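Local coordinates for putative aspartate aminotransferase (Thermus thermophilus, PDB 1IUG), which probably transfers amino groups between amino acids and 2-oxo acids as a pyridoxal-phosphate-dependent aminotransferase of class V, at residues Gly75-Val80 against Val100-Asp105. Numbering follows the deposited sequence.
Sequences GERVLV and VVERLD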
ATOM      1  N   GLY A  75      -7.518  -4.027  25.774  1.00 38.30           N
ATOM      2  CA  GLY A  75      -7.727  -3.795  27.192  1.00 40.53           C
ATOM      3  C   GLY A  75      -6.647  -2.981  27.885  1.00 41.08           C
ATOM      4  O   GLY A  75      -6.872  -2.476  28.987  1.00 42.01           O
ATOM      5  N   GLU A  76      -5.483  -2.840  27.253  1.00 41.67           N
ATOM      6  CA  GLU A  76      -4.381  -2.078  27.841  1.00 40.91           C
ATOM      7  C   GLU A  76      -4.615  -0.568  27.895  1.00 40.92           C
ATOM      8  O   GLU A  76      -5.268   0.011  27.025  1.00 40.95           O
ATOM      9  CB  GLU A  76      -3.059  -2.387  27.135  1.00 40.83           C
ATOM     10  CG  GLU A  76      -2.591  -3.826  27.294  1.00 42.82           C
ATOM     11  CD  GLU A  76      -1.110  -3.992  27.004  1.00 44.74           C
ATOM     12  OE1 GLU A  76      -0.745  -4.803  26.127  1.00 44.79           O
ATOM     13  OE2 GLU A  76      -0.302  -3.312  27.668  1.00 47.85           O
ATOM     14  N   ARG A  77      -4.070   0.042  28.944  1.00 41.11           N
ATOM     15  CA  ARG A  77      -4.163   1.477  29.231  1.00 42.12           C
ATOM     16  C   ARG A  77      -3.144   2.305  28.436  1.00 39.97           C
ATOM     17  O   ARG A  77      -1.935   2.106  28.575  1.00 38.63           O
ATOM     18  CB  ARG A  77      -3.884   1.681  30.726  1.00 46.62           C
ATOM     19  CG  ARG A  77      -5.071   1.930  31.649  1.00 51.22           C
ATOM     20  CD  ARG A  77      -5.855   3.189  31.320  1.00 55.02           C
ATOM     21  NE  ARG A  77      -6.499   3.702  32.531  1.00 58.35           N
ATOM     22  CZ  ARG A  77      -6.795   4.981  32.754  1.00 60.30           C
ATOM     23  NH1 ARG A  77      -6.513   5.905  31.846  1.00 63.37           N
ATOM     24  NH2 ARG A  77      -7.359   5.342  33.900  1.00 61.41           N
ATOM     25  N   VAL A  78      -3.622   3.242  27.623  1.00 37.07           N
ATOM     26  CA  VAL A  78      -2.715   4.098  26.857  1.00 36.63           C
ATOM     27  C   VAL A  78      -3.109   5.566  26.938  1.00 35.52           C
ATOM     28  O   VAL A  78      -4.289   5.917  26.942  1.00 35.28           O
ATOM     29  CB  VAL A  78      -2.590   3.688  25.361  1.00 35.95           C
ATOM     30  CG1 VAL A  78      -1.992   2.293  25.237  1.00 35.85           C
ATOM     31  CG2 VAL A  78      -3.936   3.786  24.658  1.00 36.31           C
ATOM     32  N   LEU A  79      -2.095   6.416  27.014  1.00 33.94           N
ATOM     33  CA  LEU A  79      -2.295   7.851  27.097  1.00 34.06           C
ATOM     34  C   LEU A  79      -2.031   8.466  25.721  1.00 33.11           C
ATOM     35  O   LEU A  79      -0.961   8.272  25.142  1.00 33.55           O
ATOM     36  CB  LEU A  79      -1.354   8.424  28.158  1.00 35.27           C
ATOM     37  CG  LEU A  79      -1.333   9.922  28.445  1.00 38.25           C
ATOM     38  CD1 LEU A  79      -2.736  10.425  28.712  1.00 40.41           C
ATOM     39  CD2 LEU A  79      -0.430  10.175  29.642  1.00 38.74           C
ATOM     40  N   VAL A  80      -3.022   9.181  25.194  1.00 31.55           N
ATOM     41  CA  VAL A  80      -2.910   9.811  23.882  1.00 30.28           C
ATOM     42  C   VAL A  80      -3.267  11.297  23.891  1.00 30.77           C
ATOM     43  O   VAL A  80      -4.444  11.663  23.974  1.00 29.84           O
ATOM     44  CB  VAL A  80      -3.823   9.107  22.836  1.00 31.37           C
ATOM     45  CG1 VAL A  80      -3.671   9.763  21.471  1.00 28.32           C
ATOM     46  CG2 VAL A  80      -3.502   7.619  22.759  1.00 26.90           C
ATOM     47  N   VAL A 100      -7.990   1.088  26.125  1.00 34.31           N
ATOM     48  CA  VAL A 100      -8.619   2.054  27.021  1.00 34.22           C
ATOM     49  C   VAL A 100      -7.781   3.318  26.847  1.00 34.03           C
ATOM     50  O   VAL A 100      -6.614   3.367  27.246  1.00 33.94           O
ATOM     51  CB  VAL A 100      -8.596   1.580  28.490  1.00 35.55           C
ATOM     52  CG1 VAL A 100      -9.425   2.523  29.348  1.00 35.97           C
ATOM     53  CG2 VAL A 100      -9.133   0.159  28.595  1.00 35.33           C
ATOM     54  N   VAL A 101      -8.392   4.347  26.267  1.00 33.31           N
ATOM     55  CA  VAL A 101      -7.675   5.573  25.965  1.00 33.29           C
ATOM     56  C   VAL A 101      -7.992   6.854  26.735  1.00 34.28           C
ATOM     57  O   VAL A 101      -9.140   7.321  26.751  1.00 34.45           O
ATOM     58  CB  VAL A 101      -7.801   5.884  24.447  1.00 34.19           C
ATOM     59  CG1 VAL A 101      -6.870   7.020  24.052  1.00 34.88           C
ATOM     60  CG2 VAL A 101      -7.509   4.635  23.622  1.00 32.99           C
ATOM     61  N   GLU A 102      -6.957   7.424  27.355  1.00 32.86           N
ATOM     62  CA  GLU A 102      -7.091   8.698  28.053  1.00 34.00           C
ATOM     63  C   GLU A 102      -6.705   9.735  27.011  1.00 34.26           C
ATOM     64  O   GLU A 102      -5.579   9.755  26.520  1.00 33.59           O
ATOM     65  CB  GLU A 102      -6.169   8.818  29.270  1.00 35.37           C
ATOM     66  CG  GLU A 102      -6.211  10.224  29.888  1.00 34.31           C
ATOM     67  CD  GLU A 102      -5.616  10.293  31.282  1.00 37.88           C
ATOM     68  OE1 GLU A 102      -4.671  11.085  31.491  1.00 38.52           O
ATOM     69  OE2 GLU A 102      -6.108   9.575  32.178  1.00 37.69           O
ATOM     70  N   ARG A 103      -7.655  10.597  26.697  1.00 35.56           N
ATOM     71  CA  ARG A 103      -7.500  11.624  25.687  1.00 37.78           C
ATOM     72  C   ARG A 103      -7.361  13.007  26.337  1.00 39.47           C
ATOM     73  O   ARG A 103      -8.291  13.498  26.979  1.00 39.82           O
ATOM     74  CB  ARG A 103      -8.732  11.508  24.777  1.00 39.53           C
ATOM     75  CG  ARG A 103      -8.747  12.206  23.434  1.00 42.13           C
ATOM     76  CD  ARG A 103      -8.637  13.698  23.503  1.00 46.42           C
ATOM     77  NE  ARG A 103      -9.014  14.335  22.236  1.00 49.62           N
ATOM     78  CZ  ARG A 103     -10.066  14.005  21.486  1.00 49.47           C
ATOM     79  NH1 ARG A 103     -10.886  13.025  21.851  1.00 52.23           N
ATOM     80  NH2 ARG A 103     -10.308  14.669  20.363  1.00 47.35           N
ATOM     81  N   LEU A 104      -6.175  13.601  26.211  1.00 38.66           N
ATOM     82  CA  LEU A 104      -5.910  14.929  26.763  1.00 39.07           C
ATOM     83  C   LEU A 104      -5.879  15.968  25.640  1.00 39.35           C
ATOM     84  O   LEU A 104      -4.943  16.001  24.836  1.00 39.09           O
ATOM     85  CB  LEU A 104      -4.584  14.945  27.526  1.00 40.38           C
ATOM     86  CG  LEU A 104      -4.453  14.044  28.758  1.00 42.04           C
ATOM     87  CD1 LEU A 104      -3.105  14.301  29.418  1.00 41.42           C
ATOM     88  CD2 LEU A 104      -5.590  14.309  29.745  1.00 41.32           C
ATOM     89  N   ASP A 105      -6.898  16.824  25.601  1.00 38.35           N
ATOM     90  CA  ASP A 105      -7.009  17.850  24.567  1.00 39.33           C
ATOM     91  C   ASP A 105      -6.200  19.121  24.768  1.00 38.55           C
ATOM     92  O   ASP A 105      -6.147  19.680  25.863  1.00 38.95           O
ATOM     93  CB  ASP A 105      -8.473  18.234  24.343  1.00 41.17           C
ATOM     94  CG  ASP A 105      -9.241  17.178  23.581  1.00 44.05           C
ATOM     95  OD1 ASP A 105      -9.164  17.175  22.333  1.00 43.56           O
ATOM     96  OD2 ASP A 105      -9.925  16.357  24.231  1.00 46.66           O
TER
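Backbone hydrogen bonds join strand 77-82, through its residues 77-80, to the parallel strand 100-105. Val-78 gives its N-H to Val-100 O at 3.0 Å and takes that of Glu-102 on its own O. Val-80 N reaches Glu-102 O at 2.9 Å, nearly straight (170°). Val-100 N also bonds to Glu-76 O (3.1 Å), but from above the plane of that carbonyl. Leu-104 N to Val-80 O is weak at 3.4 Å. A right-handed beta-alpha-beta crossover through helix 85-96 links the strands, in the large domain of this fold-type I enzyme. Strand 100-105 is an edge strand of the chain's seven-stranded sheet. On the face turned to helix 85-96, Val-101 CG2 meets Val-78 CG2 at 3.8 Å, and its CG1 meets Val-80 CG2 at 3.7 Å. Tyr-91 packs on Val-80 and Val-101. On the other face, Glu-102, with CG anti to the backbone N (chi1 173°), runs beside Leu-79, whose CD1 meets its CB, CG and OE1. Glu-102 OE2 forms a long salt bridge with Arg-77 NH1 (3.7 Å), guanidinium and carboxylate planes 67° apart, and a hydrogen bond with Tyr-122 OH. An alanine here would lack that carboxylate and would probably hold this edge less well.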